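Local coordinates for protein serine protease pet (Escherichia coli, PDB 4OM9) that acts as a secreted serine protease and enterotoxin of enteroaggregative E. coli, an autotransporter passenger whose intracellular target is probably alpha-fodrin, at residues Lys293-Gly299 / Tyr313-Asp319; Asp752-Glu756 / Lys795-Ser799. One frame throughout, in Å; residues are numbered along the deposited sequence.

Both contacts are pairings of parallel strands in the long beta-helix of the passenger domain: contact 1 lies early in the stalk and contact 2 far along it, with further chain beyond. Their centres are about 81 Å apart and their nearest atoms about 71 Å, on opposite sides of the chain's centre. Contact 1 comes first along the chain; its strands 294-298 and 316-318 follow 258-262 in a parallel sheet beside the N-terminal protease domain, which it touches through Arg106. Contact 2 joins strands 747-755 and 794-796 in a different, much longer sheet. Coil-on-coil hydrogen bonding thus recurs along the stalk, with four backbone bonds, the last weak, in contact 1 and two in contact 2.

Contact 1: Lys293-Gly299 / Tyr313-Asp319; sequences KDLVFSG and YGGFIFD
Parallel strand pairing joins 294-298 to 316-318 early in the beta-helix stalk, between strands 258-262 and 341-343. The axes approach to 4.7 Å at 25°, with Leu295 opposite Phe316, Val296 opposite Ile317 and Phe297 opposite Phe318. Leu295, Val296 and Phe297 (phi/psi -89/108, -99/100, -84/141) and Phe316 to Phe318 are extended. The ladder runs Leu295 N to Gly315 O (3.0 Å), Ile317 N to Leu295 O (3.0 Å), Phe297 N to Ile317 O (2.8 Å) and, weakly, Asp319 N to Phe297 O (3.3 Å). Such in-register stacking of successive coils defines a parallel beta-helix; here Leu295, Phe297, Phe316 and Phe318 share one buried face. Phe297 (chi1 m) directs its edge at the face of Phe316, centroids 5.1 Å apart and planes at 75°. Val296 CG1 meets Ile317 CG2 (4.1 Å) on the other face. Asp294 OD1 accepts Gly315 N (3.2 Å), while its OD2 forms a salt bridge with Arg106. Asp319 (chi1 p) accepts Gly299 N at OD2 (3.2 Å), its OD1 being hydrogen-bonded to Tyr324 OH.

Contact 2: Asp752-Glu756 / Lys795-Ser799; sequences DIKSE and KAAQS
Ser755 lays its CB alongside the methyl of Ala796, with Ser755 CB 3.9 Å from Ala796 CB, on the buried side of two successive coils of the beta-helix. The strands are parallel, and the register rests on Lys754 opposite Lys795, whose CA atoms are 4.6 Å apart. Two backbone bonds hold the clear part of the pairing: Lys795 N donates to Ile753 O (3.1 Å, 137°) and Ser755 N to Lys795 O (3.1 Å, 158°). Both therefore meet Lys795, as expected where one residue of a parallel pair reaches the two neighbours of its opposite number, Lys754.

The backbone is extended through Ile753, Lys754 and Ser755 (phi/psi -131/124, -123/156 and -172/145). Lys754 and Lys795 lie on the other, exposed face; their CB atoms are 4.5 Å apart. The end of Lys754 (chi1 p) leads away, while Lys795 (chi1 m, chi4 p) has a weak hydrogen bond from NZ to Ser793 OG. Strand 733-735 flanks 752-756 across its other edge, through backbone bonds of Lys754 to Glu733 and Thr735, so the contact continues the coil-by-coil stacking of the stalk.

Ala797 (-88/17) and Gln798 (-134/-3) are no longer extended, and Ser799 (-101/155) is again. Ser755 O receives a CA-H...O contact from Ala796 CA (3.2 Å, 162°). The Ser799 hydroxyl is hydrogen-bonded to the carbonyl of Lys757, just past the first segment, and Ser755 OG bonds to Lys757 N; Ser755 OG and Ser799 OG themselves stand 3.8 Å apart.

Contact 1: Lys293-Gly299 / Tyr313-Asp319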
# COMPACT_ATOMS: atom_id res chain seq x y z
N LYS A 293 -35.49 -25.62 -17.80
CA LYS A 293 -34.14 -26.06 -17.52
C LYS A 293 -33.09 -25.07 -18.05
O LYS A 293 -33.43 -24.13 -18.78
CB LYS A 293 -33.91 -27.43 -18.12
CG LYS A 293 -34.98 -28.42 -17.68
CD LYS A 293 -34.67 -29.83 -18.12
CE LYS A 293 -35.92 -30.68 -18.07
NZ LYS A 293 -35.51 -32.08 -18.17
N ASP A 294 -31.83 -25.27 -17.67
CA ASP A 294 -30.76 -24.55 -18.34
C ASP A 294 -30.57 -25.19 -19.72
O ASP A 294 -30.68 -26.41 -19.87
CB ASP A 294 -29.44 -24.60 -17.55
CG ASP A 294 -29.58 -24.02 -16.15
OD1 ASP A 294 -30.08 -22.88 -16.02
OD2 ASP A 294 -29.20 -24.72 -15.18
N LEU A 295 -30.31 -24.35 -20.72
CA LEU A 295 -29.90 -24.87 -22.00
C LEU A 295 -28.39 -24.98 -21.96
O LEU A 295 -27.69 -23.97 -21.99
CB LEU A 295 -30.37 -23.98 -23.15
CG LEU A 295 -31.88 -23.75 -23.19
CD1 LEU A 295 -32.31 -22.97 -24.46
CD2 LEU A 295 -32.62 -25.08 -23.09
N VAL A 296 -27.91 -26.21 -21.89
CA VAL A 296 -26.48 -26.48 -21.75
C VAL A 296 -25.93 -26.82 -23.12
O VAL A 296 -26.07 -27.96 -23.58
CB VAL A 296 -26.22 -27.61 -20.75
CG1 VAL A 296 -24.74 -27.80 -20.53
CG2 VAL A 296 -26.92 -27.31 -19.44
N PHE A 297 -25.30 -25.83 -23.75
CA PHE A 297 -24.82 -25.92 -25.12
C PHE A 297 -23.45 -26.56 -25.20
O PHE A 297 -22.60 -26.30 -24.37
CB PHE A 297 -24.77 -24.53 -25.76
CG PHE A 297 -26.10 -23.84 -25.80
CD1 PHE A 297 -27.10 -24.29 -26.66
CD2 PHE A 297 -26.35 -22.74 -25.01
CE1 PHE A 297 -28.32 -23.66 -26.71
CE2 PHE A 297 -27.57 -22.10 -25.05
CZ PHE A 297 -28.57 -22.56 -25.90
N SER A 298 -23.23 -27.39 -26.21
CA SER A 298 -21.93 -28.02 -26.38
C SER A 298 -21.56 -28.16 -27.85
O SER A 298 -22.43 -28.18 -28.71
CB SER A 298 -21.90 -29.39 -25.69
OG SER A 298 -22.96 -30.20 -26.15
N GLY A 299 -20.27 -28.24 -28.12
CA GLY A 299 -19.77 -28.46 -29.47
C GLY A 299 -19.46 -27.21 -30.26
O GLY A 299 -18.87 -27.28 -31.33
N TYR A 313 -36.74 -19.50 -15.37
CA TYR A 313 -35.73 -19.76 -14.35
C TYR A 313 -34.46 -20.37 -14.95
O TYR A 313 -33.43 -20.44 -14.30
CB TYR A 313 -36.30 -20.67 -13.26
CG TYR A 313 -37.44 -20.06 -12.47
CD1 TYR A 313 -37.35 -18.77 -11.98
CD2 TYR A 313 -38.59 -20.79 -12.19
CE1 TYR A 313 -38.37 -18.21 -11.24
CE2 TYR A 313 -39.62 -20.23 -11.44
CZ TYR A 313 -39.50 -18.93 -10.97
OH TYR A 313 -40.51 -18.35 -10.23
N GLY A 314 -34.54 -20.83 -16.19
CA GLY A 314 -33.36 -21.34 -16.89
C GLY A 314 -32.48 -20.22 -17.45
O GLY A 314 -32.91 -19.07 -17.52
N GLY A 315 -31.26 -20.56 -17.85
CA GLY A 315 -30.35 -19.67 -18.55
C GLY A 315 -29.39 -20.42 -19.46
O GLY A 315 -29.49 -21.64 -19.59
N PHE A 316 -28.44 -19.69 -20.06
CA PHE A 316 -27.48 -20.28 -20.99
C PHE A 316 -26.21 -20.77 -20.32
O PHE A 316 -25.54 -20.02 -19.60
CB PHE A 316 -27.08 -19.27 -22.08
CG PHE A 316 -28.15 -19.00 -23.10
CD1 PHE A 316 -29.28 -19.80 -23.18
CD2 PHE A 316 -28.01 -17.94 -23.99
CE1 PHE A 316 -30.26 -19.55 -24.14
CE2 PHE A 316 -28.99 -17.67 -24.95
CZ PHE A 316 -30.11 -18.47 -25.03
N ILE A 317 -25.86 -22.02 -20.58
CA ILE A 317 -24.62 -22.57 -20.06
C ILE A 317 -23.82 -23.12 -21.22
O ILE A 317 -24.34 -23.89 -22.02
CB ILE A 317 -24.87 -23.67 -19.02
CG1 ILE A 317 -25.58 -23.09 -17.78
CG2 ILE A 317 -23.56 -24.38 -18.64
CD1 ILE A 317 -25.80 -24.14 -16.62
N PHE A 318 -22.56 -22.72 -21.31
CA PHE A 318 -21.69 -23.10 -22.42
C PHE A 318 -20.54 -23.95 -21.93
O PHE A 318 -20.03 -23.71 -20.84
CB PHE A 318 -21.16 -21.86 -23.13
CG PHE A 318 -22.21 -21.06 -23.83
CD1 PHE A 318 -22.92 -20.09 -23.15
CD2 PHE A 318 -22.49 -21.29 -25.16
CE1 PHE A 318 -23.89 -19.37 -23.80
CE2 PHE A 318 -23.46 -20.58 -25.81
CZ PHE A 318 -24.16 -19.62 -25.13
N ASP A 319 -20.12 -24.92 -22.73
CA ASP A 319 -19.01 -25.79 -22.36
C ASP A 319 -17.69 -25.07 -22.56
O ASP A 319 -17.66 -23.85 -22.75
CB ASP A 319 -19.05 -27.09 -23.16
CG ASP A 319 -18.91 -26.86 -24.65
OD1 ASP A 319 -19.07 -25.71 -25.09
OD2 ASP A 319 -18.65 -27.83 -25.39

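Contact 2: Asp752-Glu756 / Lys795-Ser799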
# COMPACT_ATOMS: atom_id res chain seq x y z
N ASP A 752 27.49 27.47 1.60
CA ASP A 752 27.78 27.68 3.01
C ASP A 752 26.87 26.84 3.90
O ASP A 752 25.79 26.42 3.47
CB ASP A 752 27.65 29.15 3.39
CG ASP A 752 28.54 30.05 2.54
OD1 ASP A 752 29.64 29.61 2.15
OD2 ASP A 752 28.14 31.20 2.27
N ILE A 753 27.30 26.57 5.12
CA ILE A 753 26.43 25.89 6.06
C ILE A 753 26.43 26.62 7.40
O ILE A 753 27.47 26.86 8.00
CB ILE A 753 26.82 24.41 6.26
CG1 ILE A 753 26.20 23.87 7.55
CG2 ILE A 753 28.31 24.24 6.30
CD1 ILE A 753 26.41 22.38 7.73
N LYS A 754 25.23 27.00 7.83
CA LYS A 754 25.07 27.75 9.06
C LYS A 754 24.13 26.99 9.98
O LYS A 754 23.32 26.18 9.53
CB LYS A 754 24.53 29.14 8.76
CG LYS A 754 23.09 29.16 8.34
CD LYS A 754 22.54 30.57 8.28
CE LYS A 754 21.08 30.53 7.84
NZ LYS A 754 20.43 31.86 8.03
N SER A 755 24.25 27.25 11.28
CA SER A 755 23.45 26.59 12.29
C SER A 755 23.67 27.22 13.65
O SER A 755 24.78 27.64 13.96
CB SER A 755 23.80 25.11 12.37
OG SER A 755 23.22 24.51 13.53
N GLU A 756 22.63 27.27 14.48
CA GLU A 756 22.82 27.67 15.86
C GLU A 756 22.24 26.66 16.85
O GLU A 756 21.98 26.99 18.01
CB GLU A 756 22.22 29.06 16.12
CG GLU A 756 20.86 29.31 15.54
CD GLU A 756 20.48 30.77 15.65
OE1 GLU A 756 19.31 31.11 15.37
OE2 GLU A 756 21.36 31.58 16.01
N LYS A 795 29.26 28.59 9.85
CA LYS A 795 28.94 29.34 11.05
C LYS A 795 28.04 28.54 11.98
O LYS A 795 26.84 28.76 12.02
CB LYS A 795 28.28 30.67 10.70
CG LYS A 795 28.98 31.41 9.58
CD LYS A 795 28.69 32.89 9.62
CE LYS A 795 29.41 33.62 8.49
NZ LYS A 795 28.93 33.14 7.15
N ALA A 796 28.64 27.60 12.70
CA ALA A 796 27.89 26.79 13.66
C ALA A 796 28.62 26.71 15.00
O ALA A 796 29.48 25.85 15.19
CB ALA A 796 27.66 25.40 13.11
N ALA A 797 28.26 27.58 15.94
CA ALA A 797 29.00 27.73 17.20
C ALA A 797 28.56 26.79 18.33
O ALA A 797 28.88 27.03 19.49
CB ALA A 797 28.92 29.18 17.68
N GLN A 798 27.83 25.73 17.99
CA GLN A 798 27.45 24.74 18.99
C GLN A 798 27.67 23.33 18.46
O GLN A 798 27.49 22.34 19.17
CB GLN A 798 25.99 24.90 19.41
CG GLN A 798 25.64 26.24 20.04
CD GLN A 798 25.04 27.21 19.04
OE1 GLN A 798 25.35 27.16 17.85
NE2 GLN A 798 24.16 28.09 19.52
N SER A 799 28.10 23.26 17.20
CA SER A 799 28.05 22.02 16.44
C SER A 799 29.39 21.29 16.35
O SER A 799 30.45 21.90 16.46
CB SER A 799 27.53 22.32 15.03
OG SER A 799 26.48 23.27 15.08